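Local coordinates for putative Outer membrane protein (Helicobacter pylori, PDB 6GW5) that is the SabA adhesin of the outer membrane, whose lectin-like adhesin domain probably attaches the bacterium to host glycans, at residues 8-19 / 406-416. Residues are numbered along the deposited sequence; the frame is centred on the assembly and turned at random.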
loop_
_atom_site.group_PDB
_atom_site.type_symbol
_atom_site.label_atom_id
_atom_site.label_comp_id
_atom_site.label_asym_id
_atom_site.label_seq_id
_atom_site.Cartn_x
_atom_site.Cartn_y
_atom_site.Cartn_z
ATOM N N LEU A 8 41.545 19.172 -14.299
ATOM C CA LEU A 8 41.059 20.125 -13.324
ATOM C C LEU A 8 39.532 20.043 -13.161
ATOM O O LEU A 8 38.998 20.192 -12.053
ATOM C CB LEU A 8 41.459 21.544 -13.764
ATOM C CG LEU A 8 41.572 22.631 -12.698
ATOM C CD1 LEU A 8 42.801 22.380 -11.840
ATOM C CD2 LEU A 8 41.652 24.021 -13.318
ATOM N N ASN A 9 38.852 19.892 -14.290
ATOM C CA ASN A 9 37.403 19.911 -14.343
ATOM C C ASN A 9 36.818 18.705 -13.647
ATOM O O ASN A 9 35.760 18.802 -13.049
ATOM C CB ASN A 9 36.930 19.961 -15.798
ATOM C CG ASN A 9 35.418 19.836 -15.937
ATOM O OD1 ASN A 9 34.663 20.765 -15.627
ATOM N ND2 ASN A 9 34.973 18.686 -16.394
ATOM N N GLU A 10 37.498 17.573 -13.711
ATOM C CA GLU A 10 36.935 16.392 -13.076
ATOM C C GLU A 10 37.372 16.305 -11.607
ATOM O O GLU A 10 36.664 15.706 -10.797
ATOM C CB GLU A 10 37.079 15.080 -13.880
ATOM C CG GLU A 10 38.356 14.814 -14.690
ATOM C CD GLU A 10 39.488 14.276 -13.832
ATOM O OE1 GLU A 10 40.179 13.315 -14.261
ATOM O OE2 GLU A 10 39.675 14.768 -12.705
ATOM N N LYS A 11 38.528 16.882 -11.284
ATOM C CA LYS A 11 38.912 17.045 -9.895
ATOM C C LYS A 11 37.951 18.021 -9.224
ATOM O O LYS A 11 37.501 17.791 -8.085
ATOM C CB LYS A 11 40.374 17.467 -9.777
ATOM C CG LYS A 11 41.276 16.306 -10.148
ATOM C CD LYS A 11 42.706 16.409 -9.666
ATOM C CE LYS A 11 43.248 14.959 -9.626
ATOM N NZ LYS A 11 44.605 14.750 -9.060
ATOM N N TYR A 12 37.583 19.075 -9.944
ATOM C CA TYR A 12 36.648 20.041 -9.393
ATOM C C TYR A 12 35.311 19.374 -9.156
ATOM O O TYR A 12 34.723 19.545 -8.102
ATOM C CB TYR A 12 36.473 21.283 -10.287
ATOM C CG TYR A 12 37.570 22.344 -10.251
ATOM C CD1 TYR A 12 38.634 22.294 -9.346
ATOM C CD2 TYR A 12 37.527 23.422 -11.144
ATOM C CE1 TYR A 12 39.623 23.274 -9.338
ATOM C CE2 TYR A 12 38.516 24.404 -11.148
ATOM C CZ TYR A 12 39.563 24.339 -10.237
ATOM O OH TYR A 12 40.554 25.310 -10.239
ATOM N N GLU A 13 34.842 18.623 -10.142
ATOM C CA GLU A 13 33.521 18.032 -10.053
ATOM C C GLU A 13 33.488 17.005 -8.924
ATOM O O GLU A 13 32.491 16.825 -8.261
ATOM C CB GLU A 13 33.090 17.456 -11.402
ATOM C CG GLU A 13 31.582 17.415 -11.556
ATOM C CD GLU A 13 31.049 16.447 -12.612
ATOM O OE1 GLU A 13 30.129 16.909 -13.309
ATOM O OE2 GLU A 13 31.493 15.259 -12.761
ATOM N N GLN A 14 34.620 16.392 -8.669
ATOM C CA GLN A 14 34.707 15.396 -7.630
ATOM C C GLN A 14 34.743 16.001 -6.226
ATOM O O GLN A 14 34.173 15.453 -5.293
ATOM C CB GLN A 14 35.937 14.512 -7.829
ATOM C CG GLN A 14 35.604 13.044 -7.877
ATOM C CD GLN A 14 35.654 12.395 -6.546
ATOM O OE1 GLN A 14 36.689 12.439 -5.926
ATOM N NE2 GLN A 14 34.569 11.795 -6.098
ATOM N N LEU A 15 35.453 17.104 -6.073
ATOM C CA LEU A 15 35.503 17.779 -4.793
ATOM C C LEU A 15 34.101 18.299 -4.439
ATOM O O LEU A 15 33.632 18.201 -3.306
ATOM C CB LEU A 15 36.519 18.916 -4.838
ATOM C CG LEU A 15 36.548 19.840 -3.615
ATOM C CD1 LEU A 15 36.914 19.094 -2.350
ATOM C CD2 LEU A 15 37.531 20.981 -3.836
ATOM N N SER A 16 33.460 18.874 -5.436
ATOM C CA SER A 16 32.125 19.397 -5.319
ATOM C C SER A 16 31.176 18.317 -4.898
ATOM O O SER A 16 30.305 18.551 -4.078
ATOM C CB SER A 16 31.680 19.965 -6.648
ATOM O OG SER A 16 30.378 20.480 -6.536
ATOM N N GLN A 17 31.351 17.134 -5.459
ATOM C CA GLN A 17 30.507 16.054 -5.051
ATOM C C GLN A 17 30.821 15.669 -3.610
ATOM O O GLN A 17 29.901 15.491 -2.842
ATOM C CB GLN A 17 30.371 14.919 -6.096
ATOM C CG GLN A 17 30.772 13.506 -5.676
ATOM C CD GLN A 17 30.012 12.879 -4.497
ATOM O OE1 GLN A 17 30.676 12.409 -3.591
ATOM N NE2 GLN A 17 28.677 12.862 -4.492
ATOM N N TYR A 18 32.085 15.602 -3.212
ATOM C CA TYR A 18 32.385 15.237 -1.802
ATOM C C TYR A 18 31.711 16.223 -0.838
ATOM O O TYR A 18 31.257 15.842 0.247
ATOM C CB TYR A 18 33.890 15.197 -1.505
ATOM C CG TYR A 18 34.711 14.063 -2.117
ATOM C CD1 TYR A 18 34.238 12.740 -2.159
ATOM C CD2 TYR A 18 36.021 14.306 -2.575
ATOM C CE1 TYR A 18 35.011 11.717 -2.694
ATOM C CE2 TYR A 18 36.809 13.290 -3.079
ATOM C CZ TYR A 18 36.301 12.003 -3.147
ATOM O OH TYR A 18 37.081 10.998 -3.686
ATOM N N LEU A 19 31.696 17.494 -1.227
ATOM C CA LEU A 19 31.138 18.537 -0.383
ATOM C C LEU A 19 29.630 18.412 -0.296
ATOM O O LEU A 19 29.045 18.710 0.719
ATOM C CB LEU A 19 31.518 19.909 -0.901
ATOM C CG LEU A 19 33.022 20.191 -0.924
ATOM C CD1 LEU A 19 33.307 21.560 -1.534
ATOM C CD2 LEU A 19 33.681 20.095 0.447
ATOM N N GLN A 406 33.199 27.430 -1.847
ATOM C CA GLN A 406 32.330 26.466 -2.495
ATOM C C GLN A 406 31.592 27.140 -3.642
ATOM O O GLN A 406 31.442 26.556 -4.708
ATOM C CB GLN A 406 31.327 25.850 -1.517
ATOM C CG GLN A 406 30.322 24.916 -2.186
ATOM C CD GLN A 406 29.448 24.177 -1.193
ATOM O OE1 GLN A 406 28.980 24.754 -0.205
ATOM N NE2 GLN A 406 29.228 22.879 -1.450
ATOM N N SER A 407 31.102 28.346 -3.399
ATOM C CA SER A 407 30.491 29.153 -4.449
ATOM C C SER A 407 31.462 29.341 -5.625
ATOM O O SER A 407 31.112 29.078 -6.780
ATOM C CB SER A 407 30.061 30.505 -3.876
ATOM O OG SER A 407 29.261 31.226 -4.786
ATOM N N ASN A 408 32.689 29.765 -5.313
ATOM C CA ASN A 408 33.747 29.888 -6.324
ATOM C C ASN A 408 33.898 28.606 -7.131
ATOM O O ASN A 408 33.978 28.631 -8.349
ATOM C CB ASN A 408 35.125 30.236 -5.687
ATOM C CG ASN A 408 35.260 31.705 -5.269
ATOM O OD1 ASN A 408 34.494 32.565 -5.684
ATOM N ND2 ASN A 408 36.251 31.984 -4.445
ATOM N N LEU A 409 33.999 27.489 -6.430
ATOM C CA LEU A 409 34.206 26.198 -7.068
ATOM C C LEU A 409 33.072 25.887 -8.017
ATOM O O LEU A 409 33.294 25.415 -9.109
ATOM C CB LEU A 409 34.296 25.114 -5.996
ATOM C CG LEU A 409 34.552 23.698 -6.472
ATOM C CD1 LEU A 409 35.984 23.517 -6.948
ATOM C CD2 LEU A 409 34.250 22.739 -5.347
ATOM N N SER A 410 31.848 26.159 -7.591
ATOM C CA SER A 410 30.699 25.923 -8.440
ATOM C C SER A 410 30.659 26.807 -9.684
ATOM O O SER A 410 30.387 26.332 -10.785
ATOM C CB SER A 410 29.440 26.087 -7.633
ATOM O OG SER A 410 28.354 26.032 -8.518
ATOM N N GLN A 411 30.947 28.088 -9.486
ATOM C CA GLN A 411 31.034 29.039 -10.574
ATOM C C GLN A 411 32.100 28.618 -11.582
ATOM O O GLN A 411 31.865 28.703 -12.776
ATOM C CB GLN A 411 31.234 30.460 -10.057
ATOM C CG GLN A 411 30.891 31.553 -11.070
ATOM C CD GLN A 411 29.388 31.649 -11.465
ATOM O OE1 GLN A 411 28.907 30.758 -12.144
ATOM N NE2 GLN A 411 28.667 32.734 -11.079
ATOM N N ALA A 412 33.243 28.122 -11.117
ATOM C CA ALA A 412 34.279 27.571 -12.030
ATOM C C ALA A 412 33.843 26.297 -12.784
ATOM O O ALA A 412 34.145 26.133 -13.964
ATOM C CB ALA A 412 35.585 27.310 -11.287
ATOM N N LEU A 413 33.124 25.414 -12.112
ATOM C CA LEU A 413 32.552 24.266 -12.773
ATOM C C LEU A 413 31.566 24.695 -13.894
ATOM O O LEU A 413 31.539 24.097 -14.974
ATOM C CB LEU A 413 31.869 23.356 -11.726
ATOM C CG LEU A 413 32.123 21.849 -11.633
ATOM C CD1 LEU A 413 33.579 21.508 -11.846
ATOM C CD2 LEU A 413 31.604 21.259 -10.310
ATOM N N ALA A 414 30.779 25.740 -13.638
ATOM C CA ALA A 414 29.730 26.217 -14.564
ATOM C C ALA A 414 30.324 26.932 -15.787
ATOM O O ALA A 414 29.839 26.778 -16.910
ATOM C CB ALA A 414 28.773 27.144 -13.821
ATOM N N ALA A 415 31.371 27.717 -15.532
ATOM C CA ALA A 415 32.203 28.320 -16.565
ATOM C C ALA A 415 32.846 27.266 -17.440
ATOM O O ALA A 415 32.897 27.414 -18.651
ATOM C CB ALA A 415 33.286 29.166 -15.935
ATOM N N MET A 416 33.313 26.184 -16.829
ATOM C CA MET A 416 33.818 25.042 -17.592
ATOM C C MET A 416 32.731 24.252 -18.355
ATOM O O MET A 416 33.081 23.453 -19.208
ATOM C CB MET A 416 34.622 24.110 -16.678
ATOM C CG MET A 416 35.859 24.771 -16.078
ATOM S SD MET A 416 36.859 23.621 -15.114
ATOM C CE MET A 416 38.451 23.790 -15.881
#
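Leu409, Leu413 and Met416 pack against Tyr12 and its neighbours where the last helix of the adhesin domain, 403-415, runs back along the first, 3-32, so this is an apolar helix-helix contact between the first and last helices of the modelled domain. The axes of the two segments come within 9.9 Å and lie at 138° between their N-to-C directions, a splayed antiparallel pair. The packing is knobs-into-holes: Leu409 enters the hole formed by Tyr12, Leu15, Ser16 and Leu19, and one turn on Leu413 enters that of Asn9, Tyr12, Glu13 and Ser16. Segment 8-19 lies in a predicted coiled coil, though this pair splays more than a regular coiled coil. Leu409 works with both branches. Its CB does not point straight at helix 8-19, but a chi1 of -178° swings the branched end nearer: CD1 makes an off-centre CH-pi contact with the Tyr12 ring, 4.2 Å from the centroid and 30° off the ring normal, while CD2 reaches Leu15 CD2 at 4.0 Å. Leu413 straddles the helix surface, its CD1 lying against Tyr12 CB and its CD2 meeting Ser16 CB at 3.9 Å. At the far end the Met416 side chain crosses that of Tyr12 roughly at a right angle; its SD approaches obliquely, 4.0 Å from Tyr12 CD2, a Met-aromatic contact, and the bend at chi3 takes CE to Leu8 CD2 at 4.1 Å. Ala412 CB sits 4.1 Å from Tyr12 CE2. Leu8 CG of the ring's own helix lies 3.6 Å above one ring face, toward the rim. Past this apolar layer the Tyr12 hydroxyl hydrogen-bonds Asn375 OD1, just beyond helix 348-370, and the Tyr12 side chain also touches Ile369 of that helix.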